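Local coordinates for protein Exo-poly-alpha-D-galacturonosidase (Thermotoga maritima, PDB 3JUR) that probably hydrolyses the polygalacturonic acid backbone of pectin as an exopolygalacturonase, a right-handed parallel beta-helix enzyme of glycoside hydrolase family 28, at residues 313-319 / 342-348; 295-301 / 323-329. One frame throughout, in Å; residues are numbered along the deposited sequence.

Contact 1 (313-319 / 342-348); sequences VARNNVY and FFIDNVA
N346 reaches across to two residues of the neighbouring strand, A314 and N317. Its CB lies 3.8 Å from N317 O. With CG beside its own backbone N (chi1 -64°), the amide swings toward 313-319. Its OD1 takes the backbone N of N317 at 2.8 Å, in the carbonyl plane, and also N317 ND2 at 3.2 Å, tilted from that plane. At the other branch, ND2 donates to A314 O at 3.0 Å, coming from above the peptide carbonyl's plane; the same oxygen receives I344 N. That ND2 also stands over the centre of the F343 ring, 3.2 Å above its plane. N317 adopts almost the same pose, so the two amides lie side by side with planes 16° apart. N317 in turn is bonded to N288 and to V285 O, which extends the series into an asparagine ladder along the beta-helix. With an alanine here in place of N346, both N317 N and N317 ND2 would probably lose their shared acceptor, and A314 O one of its two donors.

Parallel bridges flank this turn, V313 to R315 on F342 to I344, and V318 to Y319 on V347 to A348. Near the turn, water 1 links R315 NH1 to D345 OD2, while R315 NE pairs with E11 and D345 OD1 with N380. On the face that carries A314 and F343, Y319 CE2 touches F343 CZ at 3.6 Å; the rings are nearly parallel but slid apart. V318 and V347 pack against M320 and V349 of a second subunit. The chemistry implies a corner where the buried N346 amide is satisfied by protein atoms at both branches, while waters serve the outer side of the turn.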
# COMPACT_ATOMS: atom_id res chain seq x y z
N VAL D 313 -19.04 -24.32 6.33
CA VAL D 313 -19.09 -22.99 5.77
C VAL D 313 -19.51 -22.00 6.86
O VAL D 313 -20.58 -22.15 7.47
CB VAL D 313 -20.07 -22.88 4.57
CG1 VAL D 313 -20.15 -21.45 4.06
CG2 VAL D 313 -19.68 -23.84 3.43
N ALA D 314 -18.66 -21.00 7.08
CA ALA D 314 -18.97 -19.88 7.97
C ALA D 314 -19.01 -18.62 7.12
O ALA D 314 -17.96 -18.14 6.65
CB ALA D 314 -17.94 -19.76 9.09
N ARG D 315 -20.21 -18.08 6.92
CA ARG D 315 -20.39 -16.95 6.02
C ARG D 315 -21.12 -15.78 6.68
O ARG D 315 -22.10 -15.97 7.40
CB ARG D 315 -21.16 -17.40 4.77
CG ARG D 315 -21.25 -16.34 3.70
CD ARG D 315 -22.07 -16.80 2.50
NE ARG D 315 -23.43 -17.21 2.87
CZ ARG D 315 -24.43 -16.39 3.20
NH1 ARG D 315 -24.25 -15.08 3.24
NH2 ARG D 315 -25.61 -16.90 3.51
N ASN D 316 -20.63 -14.57 6.40
CA ASN D 316 -21.27 -13.32 6.82
C ASN D 316 -21.47 -13.24 8.33
O ASN D 316 -22.54 -12.87 8.80
CB ASN D 316 -22.60 -13.11 6.08
CG ASN D 316 -23.08 -11.67 6.14
OD1 ASN D 316 -22.30 -10.73 5.96
ND2 ASN D 316 -24.37 -11.48 6.39
N ASN D 317 -20.44 -13.59 9.08
CA ASN D 317 -20.47 -13.43 10.51
C ASN D 317 -19.68 -12.19 10.91
O ASN D 317 -18.83 -11.71 10.14
CB ASN D 317 -19.91 -14.67 11.21
CG ASN D 317 -20.67 -15.93 10.84
OD1 ASN D 317 -21.81 -16.13 11.28
ND2 ASN D 317 -20.06 -16.78 10.03
N VAL D 318 -19.98 -11.68 12.09
CA VAL D 318 -19.28 -10.52 12.63
C VAL D 318 -18.68 -10.87 14.00
O VAL D 318 -19.41 -11.27 14.91
CB VAL D 318 -20.20 -9.29 12.74
CG1 VAL D 318 -19.49 -8.14 13.46
CG2 VAL D 318 -20.66 -8.85 11.33
N TYR D 319 -17.37 -10.70 14.12
CA TYR D 319 -16.63 -11.03 15.34
C TYR D 319 -15.97 -9.77 15.89
O TYR D 319 -15.26 -9.08 15.16
CB TYR D 319 -15.57 -12.09 15.05
CG TYR D 319 -16.13 -13.34 14.37
CD1 TYR D 319 -16.84 -14.29 15.10
CD2 TYR D 319 -15.98 -13.54 13.01
CE1 TYR D 319 -17.36 -15.43 14.48
CE2 TYR D 319 -16.49 -14.67 12.39
CZ TYR D 319 -17.17 -15.62 13.13
OH TYR D 319 -17.68 -16.73 12.51
N PHE D 342 -14.57 -23.39 5.03
CA PHE D 342 -14.78 -22.18 4.25
C PHE D 342 -15.19 -21.03 5.15
O PHE D 342 -16.24 -21.08 5.79
CB PHE D 342 -15.84 -22.41 3.16
CG PHE D 342 -15.44 -23.43 2.14
CD1 PHE D 342 -14.85 -23.04 0.95
CD2 PHE D 342 -15.64 -24.78 2.39
CE1 PHE D 342 -14.47 -23.98 0.00
CE2 PHE D 342 -15.25 -25.74 1.44
CZ PHE D 342 -14.67 -25.34 0.25
N PHE D 343 -14.36 -19.99 5.18
CA PHE D 343 -14.53 -18.84 6.05
C PHE D 343 -14.69 -17.62 5.14
O PHE D 343 -13.70 -17.01 4.73
CB PHE D 343 -13.30 -18.70 6.97
CG PHE D 343 -13.50 -17.82 8.16
CD1 PHE D 343 -14.32 -18.22 9.22
CD2 PHE D 343 -12.85 -16.59 8.24
CE1 PHE D 343 -14.50 -17.39 10.34
CE2 PHE D 343 -13.02 -15.76 9.34
CZ PHE D 343 -13.84 -16.17 10.40
N ILE D 344 -15.95 -17.30 4.80
CA ILE D 344 -16.27 -16.39 3.70
C ILE D 344 -17.08 -15.18 4.15
O ILE D 344 -18.05 -15.34 4.89
CB ILE D 344 -17.12 -17.12 2.60
CG1 ILE D 344 -16.55 -18.50 2.26
CG2 ILE D 344 -17.30 -16.25 1.34
CD1 ILE D 344 -15.16 -18.48 1.64
N ASP D 345 -16.71 -14.00 3.66
CA ASP D 345 -17.48 -12.76 3.88
C ASP D 345 -17.58 -12.34 5.34
O ASP D 345 -18.56 -11.71 5.75
CB ASP D 345 -18.89 -12.86 3.27
CG ASP D 345 -18.87 -13.10 1.78
OD1 ASP D 345 -17.90 -12.65 1.12
OD2 ASP D 345 -19.81 -13.73 1.26
N ASN D 346 -16.56 -12.66 6.13
CA ASN D 346 -16.60 -12.38 7.55
C ASN D 346 -15.92 -11.07 7.90
O ASN D 346 -15.08 -10.58 7.15
CB ASN D 346 -16.02 -13.54 8.35
CG ASN D 346 -16.84 -14.81 8.20
OD1 ASN D 346 -18.03 -14.83 8.53
ND2 ASN D 346 -16.22 -15.88 7.72
N VAL D 347 -16.33 -10.49 9.03
CA VAL D 347 -15.73 -9.27 9.55
C VAL D 347 -15.23 -9.56 10.96
O VAL D 347 -15.96 -10.12 11.78
CB VAL D 347 -16.73 -8.08 9.58
CG1 VAL D 347 -16.08 -6.85 10.16
CG2 VAL D 347 -17.27 -7.78 8.17
N ALA D 348 -13.99 -9.19 11.24
CA ALA D 348 -13.42 -9.33 12.58
C ALA D 348 -12.80 -8.01 12.99
O ALA D 348 -11.90 -7.51 12.33
CB ALA D 348 -12.41 -10.46 12.62
O HOH W 1 -22.33 -13.24 2.31
O HOH W 2 -19.99 -10.16 7.98

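Contact 2 (295-301 / 323-329); sequences SHGGLVI and ERALRLK
R324 NH1 gives bonds to two acceptors, H296 O at 2.7 Å, lying in the guanidinium plane, and E323 OE1 at 2.9 Å, in a salt bridge that uses the carboxylate's anti lone pair. R324 NE pairs with E354, so the guanidinium is held through two of its nitrogens. E323 lies alongside H296, its carboxylate plane only 10° from the imidazole plane and OE1 over one ring face, 3.8 Å from H296 CG. At the ring edge, water 3 joins H296 ND1 to R327 NH1, which also pairs with D261.

R327 leaves its backbone with CG anti to N (chi1 -170°) and stays extended, which carries its guanidinium alongside H296. There R324 NH1 sits over the centre of one guanidinium face and K329 CD over the other, 3.6 Å above the plane. K329 NZ meets D261 as well. The S-H-G and R-L-K sequences correspond, with one change each, to the G-H-G and R-I-K motifs of family 28, consistent with this face lining the substrate cleft.

G298 N donates to R324 O at 2.8 Å and weakly to A325 O, which also accepts L299 N. Farther along, L299 CD2 packs on L326 CD1 (3.8 Å) and I301 CG1 on L328 CG, on the side turned away from R327.

Strand 299-301 thus runs parallel between 263-265 and 327-329, and its L299 and I301 face across the interior of the beta-helix to strands 309-320 and 337-349.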
# COMPACT_ATOMS: atom_id res chain seq x y z
N SER D 295 -13.87 -14.41 24.38
CA SER D 295 -13.91 -15.51 23.42
C SER D 295 -12.53 -15.91 22.92
O SER D 295 -11.74 -15.06 22.52
CB SER D 295 -14.82 -15.18 22.22
OG SER D 295 -14.78 -16.22 21.26
N HIS D 296 -12.26 -17.21 22.92
CA HIS D 296 -10.98 -17.75 22.44
C HIS D 296 -10.94 -17.95 20.92
O HIS D 296 -9.89 -18.30 20.36
CB HIS D 296 -10.70 -19.09 23.14
CG HIS D 296 -10.41 -18.96 24.60
ND1 HIS D 296 -9.78 -19.95 25.32
CD2 HIS D 296 -10.66 -17.96 25.48
CE1 HIS D 296 -9.66 -19.57 26.58
NE2 HIS D 296 -10.18 -18.36 26.71
N GLY D 297 -12.08 -17.76 20.27
CA GLY D 297 -12.19 -17.93 18.83
C GLY D 297 -13.62 -17.77 18.34
O GLY D 297 -14.58 -18.15 19.02
N GLY D 298 -13.77 -17.19 17.15
CA GLY D 298 -15.08 -16.97 16.56
C GLY D 298 -15.62 -18.24 15.93
O GLY D 298 -16.69 -18.73 16.31
N LEU D 299 -14.87 -18.77 14.96
CA LEU D 299 -15.14 -20.08 14.38
C LEU D 299 -13.94 -20.97 14.64
O LEU D 299 -12.83 -20.69 14.18
CB LEU D 299 -15.41 -20.01 12.88
CG LEU D 299 -15.83 -21.41 12.38
CD1 LEU D 299 -17.34 -21.68 12.60
CD2 LEU D 299 -15.43 -21.68 10.96
N VAL D 300 -14.17 -22.06 15.37
CA VAL D 300 -13.10 -22.93 15.83
C VAL D 300 -13.33 -24.37 15.38
O VAL D 300 -14.46 -24.86 15.39
CB VAL D 300 -12.93 -22.83 17.37
CG1 VAL D 300 -11.70 -23.61 17.85
CG2 VAL D 300 -12.81 -21.39 17.79
N ILE D 301 -12.26 -25.03 14.94
CA ILE D 301 -12.31 -26.47 14.67
C ILE D 301 -11.32 -27.16 15.62
O ILE D 301 -10.16 -26.73 15.73
CB ILE D 301 -11.97 -26.84 13.18
CG1 ILE D 301 -12.59 -25.87 12.15
CG2 ILE D 301 -12.37 -28.29 12.89
CD1 ILE D 301 -14.11 -25.89 12.05
N GLU D 323 -10.39 -13.22 20.66
CA GLU D 323 -8.97 -13.54 20.62
C GLU D 323 -8.54 -13.94 19.22
O GLU D 323 -7.44 -13.57 18.77
CB GLU D 323 -8.62 -14.66 21.61
CG GLU D 323 -8.66 -14.22 23.07
CD GLU D 323 -8.20 -15.31 24.03
OE1 GLU D 323 -7.82 -16.41 23.56
OE2 GLU D 323 -8.22 -15.08 25.26
N ARG D 324 -9.40 -14.71 18.55
CA ARG D 324 -9.13 -15.26 17.22
C ARG D 324 -10.42 -15.32 16.42
O ARG D 324 -11.50 -15.61 16.97
CB ARG D 324 -8.55 -16.68 17.32
CG ARG D 324 -7.26 -16.76 18.12
CD ARG D 324 -6.80 -18.17 18.45
NE ARG D 324 -5.80 -18.07 19.51
CZ ARG D 324 -6.08 -18.00 20.81
NH1 ARG D 324 -7.35 -18.10 21.23
NH2 ARG D 324 -5.10 -17.86 21.68
N ALA D 325 -10.31 -15.07 15.12
CA ALA D 325 -11.48 -15.15 14.25
C ALA D 325 -11.71 -16.59 13.80
O ALA D 325 -12.81 -17.13 13.96
CB ALA D 325 -11.34 -14.21 13.06
N LEU D 326 -10.67 -17.19 13.23
CA LEU D 326 -10.70 -18.56 12.74
C LEU D 326 -9.55 -19.32 13.40
O LEU D 326 -8.40 -18.89 13.35
CB LEU D 326 -10.56 -18.61 11.21
CG LEU D 326 -10.44 -19.99 10.53
CD1 LEU D 326 -11.72 -20.86 10.72
CD2 LEU D 326 -10.11 -19.87 9.05
N ARG D 327 -9.88 -20.46 13.99
CA ARG D 327 -8.92 -21.25 14.76
C ARG D 327 -9.08 -22.74 14.46
O ARG D 327 -10.15 -23.29 14.66
CB ARG D 327 -9.15 -20.98 16.24
CG ARG D 327 -8.10 -21.53 17.19
CD ARG D 327 -8.54 -21.31 18.63
NE ARG D 327 -7.42 -21.45 19.55
CZ ARG D 327 -7.56 -21.55 20.87
NH1 ARG D 327 -8.77 -21.51 21.43
NH2 ARG D 327 -6.48 -21.68 21.63
N LEU D 328 -8.01 -23.38 13.96
CA LEU D 328 -7.96 -24.84 13.83
C LEU D 328 -6.90 -25.40 14.79
O LEU D 328 -5.74 -24.97 14.77
CB LEU D 328 -7.69 -25.27 12.38
CG LEU D 328 -8.84 -25.19 11.35
CD1 LEU D 328 -9.28 -23.76 11.06
CD2 LEU D 328 -8.46 -25.87 10.05
N LYS D 329 -7.32 -26.34 15.65
CA LYS D 329 -6.45 -26.94 16.67
C LYS D 329 -6.45 -28.46 16.56
O LYS D 329 -7.51 -29.08 16.48
CB LYS D 329 -6.96 -26.63 18.09
CG LYS D 329 -7.50 -25.26 18.34
CD LYS D 329 -7.90 -25.09 19.80
CE LYS D 329 -9.33 -25.53 20.06
NZ LYS D 329 -9.80 -25.09 21.41
O HOH W 3 -9.54 -22.46 24.04

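Contacts 1 and 2 belong to the same two successive coils of the beta-helix, and their segments alternate along the chain: 295-301, 313-319, 323-329, 342-348. Their centres are 12 Å apart, and they meet in the interior. Y319 CE1 rests on G298 CA at 3.4 Å, A314 CB on L299 CD2 at 3.7 Å, and F343 CE1 on L299 CB at 3.8 Å. Contact 2 carries, on its other side, the H296, R327 and K329 cluster around D261 that probably faces the substrate. Contact 1 lies across the core from that cluster, its V318 and V347 packed on a neighbouring subunit, so the hydrophobic interior lies between the likely cleft and this patch of subunit contact.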